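Local atomic coordinates of ebony (Drosophila melanogaster, PDB entry 6DYN), a protein that probably uses this C-terminal, acetyltransferase-like domain to help couple beta-alanine to histamine and other biogenic amines, completing the work of the adenylation and carrier domains. Residues F160-S165 and A206-K211. Sequence-based numbering, arbitrary orientation.
Sequences FTTNTS and AIVHWK. With CA (calcium ion), chain C; HSM (histamine), chain B.
Asn163 and His209 meet on one face of an antiparallel strand pair, two residues apart in register. Asn163 CG lies beside the backbone N (chi1 -78°), and the side chain crosses that of His209 at about a right angle. Asn163 CB sits at the edge of the imidazole, in plane, 3.7 Å from His209 ND1. At CG the amide divides. Asn163 OD1 binds the calcium ion at 2.4 Å. Asn163 ND2 donates to His209 ND1 at 2.9 Å, almost straight. His209 ND1 lies in the amide plane, but ND2 sits 32° out of the ring plane, and the two planes are 49° apart. Ile207 CG2 lies over one face of the ring, offset toward its rim.

Four backbone hydrogen bonds join Thr161 with His209 and Asn163 with Ile207. On the other face, Phe160 CE1 packs on Val208 CG1 at 3.4 Å, and Phe160 CB meets the edge of the Trp210 indole. Helix 93-111 covers this face, where Thr162 OG1 is hydrogen-bonded to Glu104 OE2.

Strands 158-163 and 205-212 are neighbours inside the mixed sheet, flanked by strands 119-127 and 178-184. Thr162 O receives a weak hydrogen bond from histamine N at 3.1 Å; Glu32 OE2 is also hydrogen-bonded to the histamine. Water 1 links amine and calcium ion. Accepting from ND2 suggests that ND1 carries no proton; together this bond and the calcium ion probably fix the amide's rotation.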
ATOM      1  N   PHE A 160       7.012  -7.027   2.008  1.00 22.77           N
ATOM      2  CA  PHE A 160       7.838  -5.896   1.608  1.00 18.40           C
ATOM      3  C   PHE A 160       6.891  -4.730   1.377  1.00 18.31           C
ATOM      4  O   PHE A 160       5.947  -4.856   0.594  1.00 19.96           O
ATOM      5  CB  PHE A 160       8.598  -6.256   0.324  1.00 17.99           C
ATOM      6  CG  PHE A 160       9.577  -5.228  -0.163  1.00 17.12           C
ATOM      7  CD1 PHE A 160      10.608  -4.789   0.641  1.00 18.62           C
ATOM      8  CD2 PHE A 160       9.524  -4.782  -1.485  1.00 22.15           C
ATOM      9  CE1 PHE A 160      11.559  -3.882   0.161  1.00 17.74           C
ATOM     10  CE2 PHE A 160      10.463  -3.879  -1.965  1.00 23.19           C
ATOM     11  CZ  PHE A 160      11.482  -3.422  -1.120  1.00 21.51           C
ATOM     12  N   THR A 161       7.123  -3.610   2.055  1.00 19.56           N
ATOM     13  CA  THR A 161       6.254  -2.454   1.881  1.00 21.40           C
ATOM     14  C   THR A 161       7.032  -1.190   2.209  1.00 22.16           C
ATOM     15  O   THR A 161       7.980  -1.218   3.002  1.00 25.03           O
ATOM     16  CB  THR A 161       4.984  -2.551   2.762  1.00 25.64           C
ATOM     17  OG1 THR A 161       4.081  -1.487   2.433  1.00 26.60           O
ATOM     18  CG2 THR A 161       5.325  -2.450   4.235  1.00 23.15           C
ATOM     19  N   THR A 162       6.643  -0.086   1.568  1.00 19.01           N
ATOM     20  CA  THR A 162       7.139   1.233   1.935  1.00 21.33           C
ATOM     21  C   THR A 162       6.030   1.959   2.685  1.00 22.41           C
ATOM     22  O   THR A 162       4.965   2.214   2.124  1.00 22.50           O
ATOM     23  CB  THR A 162       7.592   2.031   0.710  1.00 18.57           C
ATOM     24  OG1 THR A 162       8.585   1.276   0.028  1.00 14.93           O
ATOM     25  CG2 THR A 162       8.256   3.330   1.126  1.00 16.26           C
ATOM     26  N   ASN A 163       6.276   2.279   3.945  1.00 20.86           N
ATOM     27  CA  ASN A 163       5.281   2.915   4.793  1.00 20.11           C
ATOM     28  C   ASN A 163       5.552   4.411   4.842  1.00 19.70           C
ATOM     29  O   ASN A 163       6.662   4.834   5.184  1.00 16.33           O
ATOM     30  CB  ASN A 163       5.287   2.280   6.178  1.00 17.16           C
ATOM     31  CG  ASN A 163       4.566   0.939   6.173  1.00 21.46           C
ATOM     32  OD1 ASN A 163       3.457   0.844   5.675  1.00 24.51           O
ATOM     33  ND2 ASN A 163       5.220  -0.105   6.650  1.00 19.14           N
ATOM     34  N   THR A 164       4.538   5.207   4.472  1.00 17.94           N
ATOM     35  CA  THR A 164       4.714   6.640   4.269  1.00 21.54           C
ATOM     36  C   THR A 164       3.931   7.497   5.254  1.00 22.25           C
ATOM     37  O   THR A 164       3.996   8.728   5.175  1.00 20.07           O
ATOM     38  CB  THR A 164       4.314   7.020   2.836  1.00 22.37           C
ATOM     39  OG1 THR A 164       3.015   6.509   2.572  1.00 23.55           O
ATOM     40  CG2 THR A 164       5.306   6.427   1.812  1.00 19.69           C
ATOM     41  N   SER A 165       3.196   6.894   6.170  1.00 22.72           N
ATOM     42  CA  SER A 165       2.551   7.688   7.196  1.00 23.17           C
ATOM     43  C   SER A 165       3.034   7.236   8.564  1.00 22.14           C
ATOM     44  O   SER A 165       3.465   6.089   8.733  1.00 19.08           O
ATOM     45  CB  SER A 165       1.025   7.572   7.129  1.00 20.84           C
ATOM     46  OG  SER A 165       0.597   6.323   7.644  1.00 23.51           O
ATOM     47  N   ALA A 206       9.913   8.154   4.371  1.00 21.81           N
ATOM     48  CA  ALA A 206       9.417   6.956   3.711  1.00 17.46           C
ATOM     49  C   ALA A 206      10.296   5.835   4.228  1.00 22.46           C
ATOM     50  O   ALA A 206      11.525   5.898   4.096  1.00 24.29           O
ATOM     51  CB  ALA A 206       9.489   7.054   2.181  1.00 16.72           C
ATOM     52  N   ILE A 207       9.684   4.839   4.849  1.00 21.03           N
ATOM     53  CA  ILE A 207      10.429   3.759   5.478  1.00 19.99           C
ATOM     54  C   ILE A 207      10.109   2.478   4.736  1.00 19.37           C
ATOM     55  O   ILE A 207       8.934   2.103   4.601  1.00 16.03           O
ATOM     56  CB  ILE A 207      10.117   3.640   6.975  1.00 16.85           C
ATOM     57  CG1 ILE A 207      10.441   4.990   7.661  1.00 22.07           C
ATOM     58  CG2 ILE A 207      10.907   2.505   7.570  1.00 17.69           C
ATOM     59  CD1 ILE A 207       9.972   5.091   9.082  1.00 24.91           C
ATOM     60  N   VAL A 208      11.153   1.836   4.230  1.00 15.75           N
ATOM     61  CA  VAL A 208      11.044   0.567   3.529  1.00 21.54           C
ATOM     62  C   VAL A 208      11.125  -0.521   4.578  1.00 17.90           C
ATOM     63  O   VAL A 208      12.144  -0.645   5.268  1.00 18.82           O
ATOM     64  CB  VAL A 208      12.158   0.396   2.485  1.00 20.98           C
ATOM     65  CG1 VAL A 208      12.041  -0.971   1.829  1.00 19.28           C
ATOM     66  CG2 VAL A 208      12.079   1.476   1.450  1.00 19.18           C
ATOM     67  N   HIS A 209      10.063  -1.308   4.686  1.00 18.94           N
ATOM     68  CA  HIS A 209       9.909  -2.315   5.726  1.00 20.14           C
ATOM     69  C   HIS A 209       9.894  -3.704   5.108  1.00 17.75           C
ATOM     70  O   HIS A 209       9.369  -3.897   4.010  1.00 19.23           O
ATOM     71  CB  HIS A 209       8.609  -2.097   6.509  1.00 19.20           C
ATOM     72  CG  HIS A 209       8.716  -1.072   7.594  1.00 19.45           C
ATOM     73  ND1 HIS A 209       7.951   0.076   7.610  1.00 19.71           N
ATOM     74  CD2 HIS A 209       9.481  -1.030   8.712  1.00 20.95           C
ATOM     75  CE1 HIS A 209       8.252   0.789   8.684  1.00 18.86           C
ATOM     76  NE2 HIS A 209       9.180   0.142   9.366  1.00 19.08           N
ATOM     77  N   TRP A 210      10.422  -4.675   5.855  1.00 19.74           N
ATOM     78  CA  TRP A 210      10.557  -6.059   5.405  1.00 18.92           C
ATOM     79  C   TRP A 210      10.380  -6.990   6.600  1.00 20.97           C
ATOM     80  O   TRP A 210      11.031  -6.811   7.631  1.00 18.24           O
ATOM     81  CB  TRP A 210      11.938  -6.267   4.759  1.00 19.77           C
ATOM     82  CG  TRP A 210      12.379  -7.705   4.519  1.00 21.89           C
ATOM     83  CD1 TRP A 210      13.382  -8.373   5.166  1.00 22.64           C
ATOM     84  CD2 TRP A 210      11.852  -8.628   3.541  1.00 22.51           C
ATOM     85  NE1 TRP A 210      13.514  -9.648   4.650  1.00 26.55           N
ATOM     86  CE2 TRP A 210      12.583  -9.832   3.663  1.00 21.97           C
ATOM     87  CE3 TRP A 210      10.827  -8.556   2.595  1.00 20.35           C
ATOM     88  CZ2 TRP A 210      12.324 -10.945   2.868  1.00 22.18           C
ATOM     89  CZ3 TRP A 210      10.584  -9.657   1.796  1.00 20.83           C
ATOM     90  CH2 TRP A 210      11.327 -10.836   1.939  1.00 20.90           C
ATOM     91  N   LYS A 211       9.528  -7.995   6.463  1.00 20.66           N
ATOM     92  CA  LYS A 211       9.316  -8.968   7.533  1.00 24.88           C
ATOM     93  C   LYS A 211       9.329 -10.364   6.936  1.00 22.01           C
ATOM     94  O   LYS A 211       8.437 -10.713   6.161  1.00 23.15           O
ATOM     95  CB  LYS A 211       7.993  -8.703   8.257  1.00 22.31           C
ATOM     96  CG  LYS A 211       7.711  -9.578   9.490  1.00 23.76           C
ATOM     97  CD  LYS A 211       6.301  -9.255  10.004  1.00 25.35           C
ATOM     98  CE  LYS A 211       5.952  -9.983  11.287  1.00 35.29           C
ATOM     99  NZ  LYS A 211       6.976 -11.013  11.590  1.00 37.13           N
TER
HETATM  100 CA    CA C 902       1.958  -0.795   4.708  1.00 56.58          CA
HETATM  101  N   HSM B 901       2.684   1.838   0.057  1.00 40.15           N
HETATM  102  CA  HSM B 901       3.301   3.059  -0.440  1.00 33.60           C
HETATM  103  CB  HSM B 901       2.615   4.281   0.191  1.00 42.38           C
HETATM  104  CG  HSM B 901       1.876   5.089  -0.885  1.00 54.59           C
HETATM  105  ND1 HSM B 901       1.276   4.594  -1.952  1.00 53.62           N
HETATM  106  CD2 HSM B 901       1.709   6.450  -0.909  1.00 53.30           C
HETATM  107  CE1 HSM B 901       0.743   5.617  -2.647  1.00 53.06           C
HETATM  108  NE2 HSM B 901       1.015   6.759  -1.988  1.00 54.19           N
HETATM  109  O   HOH W   1       1.924   1.326   2.905  1.00 39.06           O